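PDB 5BU6: BpsB (PgaB), Poly-beta-1,6-N-acetyl-D-glucosamine N-deacetylase from Bordetella bronchiseptica RB50, which removes acetyl groups from poly-beta-1,6-N-acetyl-D-glucosamine, as a family 4 carbohydrate esterase required for biofilm formation. Local coordinates for residues 170-173 and 174-177; 186-189 and 190-193. The protein carries 5 engineered substitutions. All coordinates share one frame; numbering follows the deposited sequence.

Running from the N terminus, the chain pairs strand 161-163 with strand 170-172 as a small antiparallel sheet and then bends at contact 1, residues 170-177, where a tight turn leads out of the second strand. After the short strands 179-180 and 185-186 it reaches contact 2, residues 186-193, at the start of helix 189-211. The two contacts follow in series, neither enclosing the other, and both belong to the polysaccharide deacetylase domain. Their centres are about 12 Å apart, and they meet through Tyr192, whose OH lies 2.5 Å from Ala174 O, a probable hydrogen bond that ties the helix start to the turn.

Contact 1: 170-173 and 174-177; sequences EQPA and ASSR
The backbone turns back after Pro172, residues 172-175 forming a type I beta turn in which Pro172 O faces the backbone N of Ser175 at 3.3 Å, a weak hydrogen bond; an equally weak one from Ser176 N, at 3.4 Å, extends the turn. Two hydroxyls strengthen this grip. Ser176 OG donates to Pro172 O over 3.1 Å from above the carbonyl plane, while Ser175 OG donates to the same oxygen over 3.2 Å from the opposite face, tilted 34° from the plane. The carbonyl is thus clasped between two serines, with the weak amide bonds adding to its hold. Each OG sits between the backbone N and carbonyl carbon of its own residue (chi1 67° for Ser175 and 55° for Ser176), a rotation that turns both hydroxyls in toward the turn. Ser175 OG also rests against the proline ring, 3.6 Å from Pro172 CB. Alongside, the extended side chain of Gln171 brings its amide oxygen OE1 to 3.1 Å from Ser176 CB. The Pro172 side chain is about 11 Å from a bound nickel ion. Backbone bonds from Gln171 to Val162 and from Ala173 to Arg160 hold the first arm of the turn against strand 161-163 and the residue preceding that strand. Ala173 and Ser176 both pack on Val162, and Ala173 O accepts a hydrogen bond from Arg195 of helix 189-211.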
loop_
_atom_site.group_PDB
_atom_site.type_symbol
_atom_site.label_atom_id
_atom_site.label_comp_id
_atom_site.label_asym_id
_atom_site.label_seq_id
_atom_site.Cartn_x
_atom_site.Cartn_y
_atom_site.Cartn_z
ATOM N N GLU A 170 -20.631 3.462 -6.751
ATOM C CA GLU A 170 -19.297 3.950 -6.422
ATOM C C GLU A 170 -18.194 3.156 -7.121
ATOM O O GLU A 170 -18.369 1.990 -7.466
ATOM C CB GLU A 170 -19.079 3.921 -4.907
ATOM C CG GLU A 170 -19.863 4.977 -4.141
ATOM C CD GLU A 170 -19.798 4.776 -2.636
ATOM O OE1 GLU A 170 -18.968 3.962 -2.177
ATOM O OE2 GLU A 170 -20.581 5.427 -1.912
ATOM N N GLN A 171 -17.062 3.812 -7.335
ATOM C CA GLN A 171 -15.880 3.174 -7.884
ATOM C C GLN A 171 -14.667 3.712 -7.124
ATOM O O GLN A 171 -14.790 4.697 -6.408
ATOM C CB GLN A 171 -15.776 3.434 -9.391
ATOM C CG GLN A 171 -16.724 2.568 -10.216
ATOM C CD GLN A 171 -16.787 2.973 -11.683
ATOM O OE1 GLN A 171 -16.125 3.922 -12.110
ATOM N NE2 GLN A 171 -17.604 2.264 -12.457
ATOM N N PRO A 172 -13.503 3.051 -7.245
ATOM C CA PRO A 172 -12.315 3.595 -6.562
ATOM C C PRO A 172 -11.977 5.019 -7.019
ATOM O O PRO A 172 -12.106 5.323 -8.203
ATOM C CB PRO A 172 -11.198 2.622 -6.960
ATOM C CG PRO A 172 -11.903 1.335 -7.246
ATOM C CD PRO A 172 -13.254 1.718 -7.820
ATOM N N ALA A 173 -11.537 5.862 -6.091
ATOM C CA ALA A 173 -11.261 7.273 -6.377
ATOM C C ALA A 173 -10.172 7.495 -7.421
ATOM O O ALA A 173 -10.194 8.500 -8.129
ATOM C CB ALA A 173 -10.882 8.001 -5.095
ATOM N N ALA A 174 -9.212 6.576 -7.507
ATOM C CA ALA A 174 -8.070 6.788 -8.401
ATOM C C ALA A 174 -8.353 6.360 -9.832
ATOM O O ALA A 174 -7.734 6.857 -10.774
ATOM C CB ALA A 174 -6.834 6.054 -7.878
ATOM N N SER A 175 -9.289 5.440 -9.999
ATOM C CA SER A 175 -9.488 4.807 -11.296
ATOM C C SER A 175 -10.493 5.556 -12.155
ATOM O O SER A 175 -10.279 5.768 -13.346
ATOM C CB SER A 175 -9.951 3.360 -11.106
ATOM O OG SER A 175 -11.253 3.311 -10.541
ATOM N N SER A 176 -11.591 5.962 -11.539
ATOM C CA SER A 176 -12.714 6.488 -12.291
ATOM C C SER A 176 -12.631 7.989 -12.520
ATOM O O SER A 176 -12.165 8.737 -11.660
ATOM C CB SER A 176 -14.022 6.148 -11.572
ATOM O OG SER A 176 -14.003 6.603 -10.231
ATOM N N ARG A 177 -13.082 8.420 -13.693
ATOM C CA ARG A 177 -13.416 9.820 -13.887
ATOM C C ARG A 177 -14.716 10.070 -13.131
ATOM O O ARG A 177 -15.771 9.537 -13.490
ATOM C CB ARG A 177 -13.543 10.165 -15.374
ATOM C CG ARG A 177 -12.197 10.433 -16.039
ATOM C CD ARG A 177 -12.311 10.574 -17.555
ATOM N NE ARG A 177 -12.684 9.317 -18.204
ATOM C CZ ARG A 177 -11.859 8.288 -18.381
ATOM N NH1 ARG A 177 -10.605 8.353 -17.947
ATOM N NH2 ARG A 177 -12.290 7.187 -18.985
#

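Contact 2: 186-189 and 190-193; sequences YEND and AEYR
The amide of Asn188 and the carboxylate of Glu191 stack face against face, their planes 29° apart, with Asn188 ND2 3.1 Å from Glu191 CD. The backbone N of Asn188 donates a hydrogen bond to Glu191 OE1 (3.0 Å), from above the carboxylate plane, and OE2 forms a salt bridge with Arg185. Glu187 OE1 and Asp189 O lie obliquely to the Tyr192 ring. In the other direction, Asn188 OD1 accepts from the backbone N of Glu191 at 2.7 Å in an almost straight bond (173°). These reciprocal side-chain to backbone bonds make a capping box, with Asn188 as the N-cap of helix 189-211. The Asn188 side chain reaches the backbone N-H of Glu191 because its CG lies between the backbone N and carbonyl carbon (chi1 63°), while the extended Glu191 chain runs back to the backbone N-H of Asn188. The first helical turn follows, with Tyr192 N bonded to Asn188 O and Arg193 N to Asp189 O, each at 2.9 Å. Glu187 OE2, 5.5 Å from Glu191 OE1, pairs with Arg195 in a salt bridge, which probably eases the proximity of the two acids. Farther along, Arg193 NH2 hydrogen-bonds to Gln231 and forms a salt bridge with Asp228, both of helix 227-235, against which the Tyr192 side chain also packs.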
loop_
_atom_site.group_PDB
_atom_site.type_symbol
_atom_site.label_atom_id
_atom_site.label_comp_id
_atom_site.label_asym_id
_atom_site.label_seq_id
_atom_site.Cartn_x
_atom_site.Cartn_y
_atom_site.Cartn_z
ATOM N N TYR A 186 -19.116 14.782 -15.751
ATOM C CA TYR A 186 -17.953 14.000 -15.329
ATOM C C TYR A 186 -16.704 14.879 -15.378
ATOM O O TYR A 186 -16.660 15.864 -16.108
ATOM C CB TYR A 186 -17.756 12.756 -16.218
ATOM C CG TYR A 186 -18.893 11.750 -16.180
ATOM C CD1 TYR A 186 -18.961 10.783 -15.182
ATOM C CD2 TYR A 186 -19.889 11.765 -17.139
ATOM C CE1 TYR A 186 -20.005 9.867 -15.140
ATOM C CE2 TYR A 186 -20.933 10.857 -17.107
ATOM C CZ TYR A 186 -20.988 9.910 -16.107
ATOM O OH TYR A 186 -22.033 9.006 -16.080
ATOM N N GLU A 187 -15.701 14.536 -14.576
ATOM C CA GLU A 187 -14.360 15.087 -14.750
ATOM C C GLU A 187 -13.850 14.800 -16.149
ATOM O O GLU A 187 -14.002 13.686 -16.634
ATOM C CB GLU A 187 -13.379 14.475 -13.745
ATOM C CG GLU A 187 -13.503 15.001 -12.344
ATOM C CD GLU A 187 -12.433 14.433 -11.430
ATOM O OE1 GLU A 187 -12.089 13.242 -11.586
ATOM O OE2 GLU A 187 -11.939 15.185 -10.566
ATOM N N ASN A 188 -13.222 15.781 -16.786
ATOM C CA ASN A 188 -12.534 15.516 -18.042
ATOM C C ASN A 188 -11.145 14.947 -17.757
ATOM O O ASN A 188 -10.731 14.849 -16.597
ATOM C CB ASN A 188 -12.438 16.784 -18.903
ATOM C CG ASN A 188 -11.622 17.887 -18.239
ATOM O OD1 ASN A 188 -10.462 17.689 -17.881
ATOM N ND2 ASN A 188 -12.223 19.062 -18.095
ATOM N N ASP A 189 -10.426 14.582 -18.811
ATOM C CA ASP A 189 -9.128 13.933 -18.666
ATOM C C ASP A 189 -8.109 14.823 -17.958
ATOM O O ASP A 189 -7.389 14.359 -17.082
ATOM C CB ASP A 189 -8.602 13.503 -20.036
ATOM C CG ASP A 189 -9.359 12.311 -20.597
ATOM O OD1 ASP A 189 -9.794 11.453 -19.793
ATOM O OD2 ASP A 189 -9.520 12.231 -21.835
ATOM N N ALA A 190 -8.072 16.100 -18.319
ATOM C CA ALA A 190 -7.171 17.044 -17.666
ATOM C C ALA A 190 -7.484 17.187 -16.177
ATOM O O ALA A 190 -6.582 17.130 -15.352
ATOM C CB ALA A 190 -7.237 18.390 -18.349
ATOM N N GLU A 191 -8.758 17.374 -15.839
ATOM C CA GLU A 191 -9.186 17.471 -14.437
ATOM C C GLU A 191 -8.842 16.211 -13.649
ATOM O O GLU A 191 -8.337 16.272 -12.515
ATOM C CB GLU A 191 -10.694 17.733 -14.354
ATOM C CG GLU A 191 -11.138 19.069 -14.926
ATOM C CD GLU A 191 -12.653 19.193 -15.019
ATOM O OE1 GLU A 191 -13.348 18.161 -14.929
ATOM O OE2 GLU A 191 -13.149 20.327 -15.182
ATOM N N TYR A 192 -9.119 15.062 -14.253
ATOM C CA TYR A 192 -8.847 13.777 -13.619
ATOM C C TYR A 192 -7.360 13.584 -13.332
ATOM O O TYR A 192 -6.972 13.249 -12.211
ATOM C CB TYR A 192 -9.370 12.655 -14.514
ATOM C CG TYR A 192 -8.912 11.277 -14.149
ATOM C CD1 TYR A 192 -9.116 10.758 -12.873
ATOM C CD2 TYR A 192 -8.310 10.467 -15.099
ATOM C CE1 TYR A 192 -8.695 9.468 -12.552
ATOM C CE2 TYR A 192 -7.903 9.194 -14.798
ATOM C CZ TYR A 192 -8.092 8.694 -13.527
ATOM O OH TYR A 192 -7.681 7.413 -13.261
ATOM N N ARG A 193 -6.529 13.814 -14.344
ATOM C CA ARG A 193 -5.080 13.691 -14.183
ATOM C C ARG A 193 -4.577 14.619 -13.092
ATOM O O ARG A 193 -3.779 14.212 -12.243
ATOM C CB ARG A 193 -4.364 14.004 -15.505
ATOM C CG ARG A 193 -4.343 12.850 -16.483
ATOM C CD ARG A 193 -3.727 13.255 -17.838
ATOM N NE ARG A 193 -3.434 12.069 -18.628
ATOM C CZ ARG A 193 -2.255 11.451 -18.638
ATOM N NH1 ARG A 193 -1.250 11.927 -17.914
ATOM N NH2 ARG A 193 -2.081 10.366 -19.382
#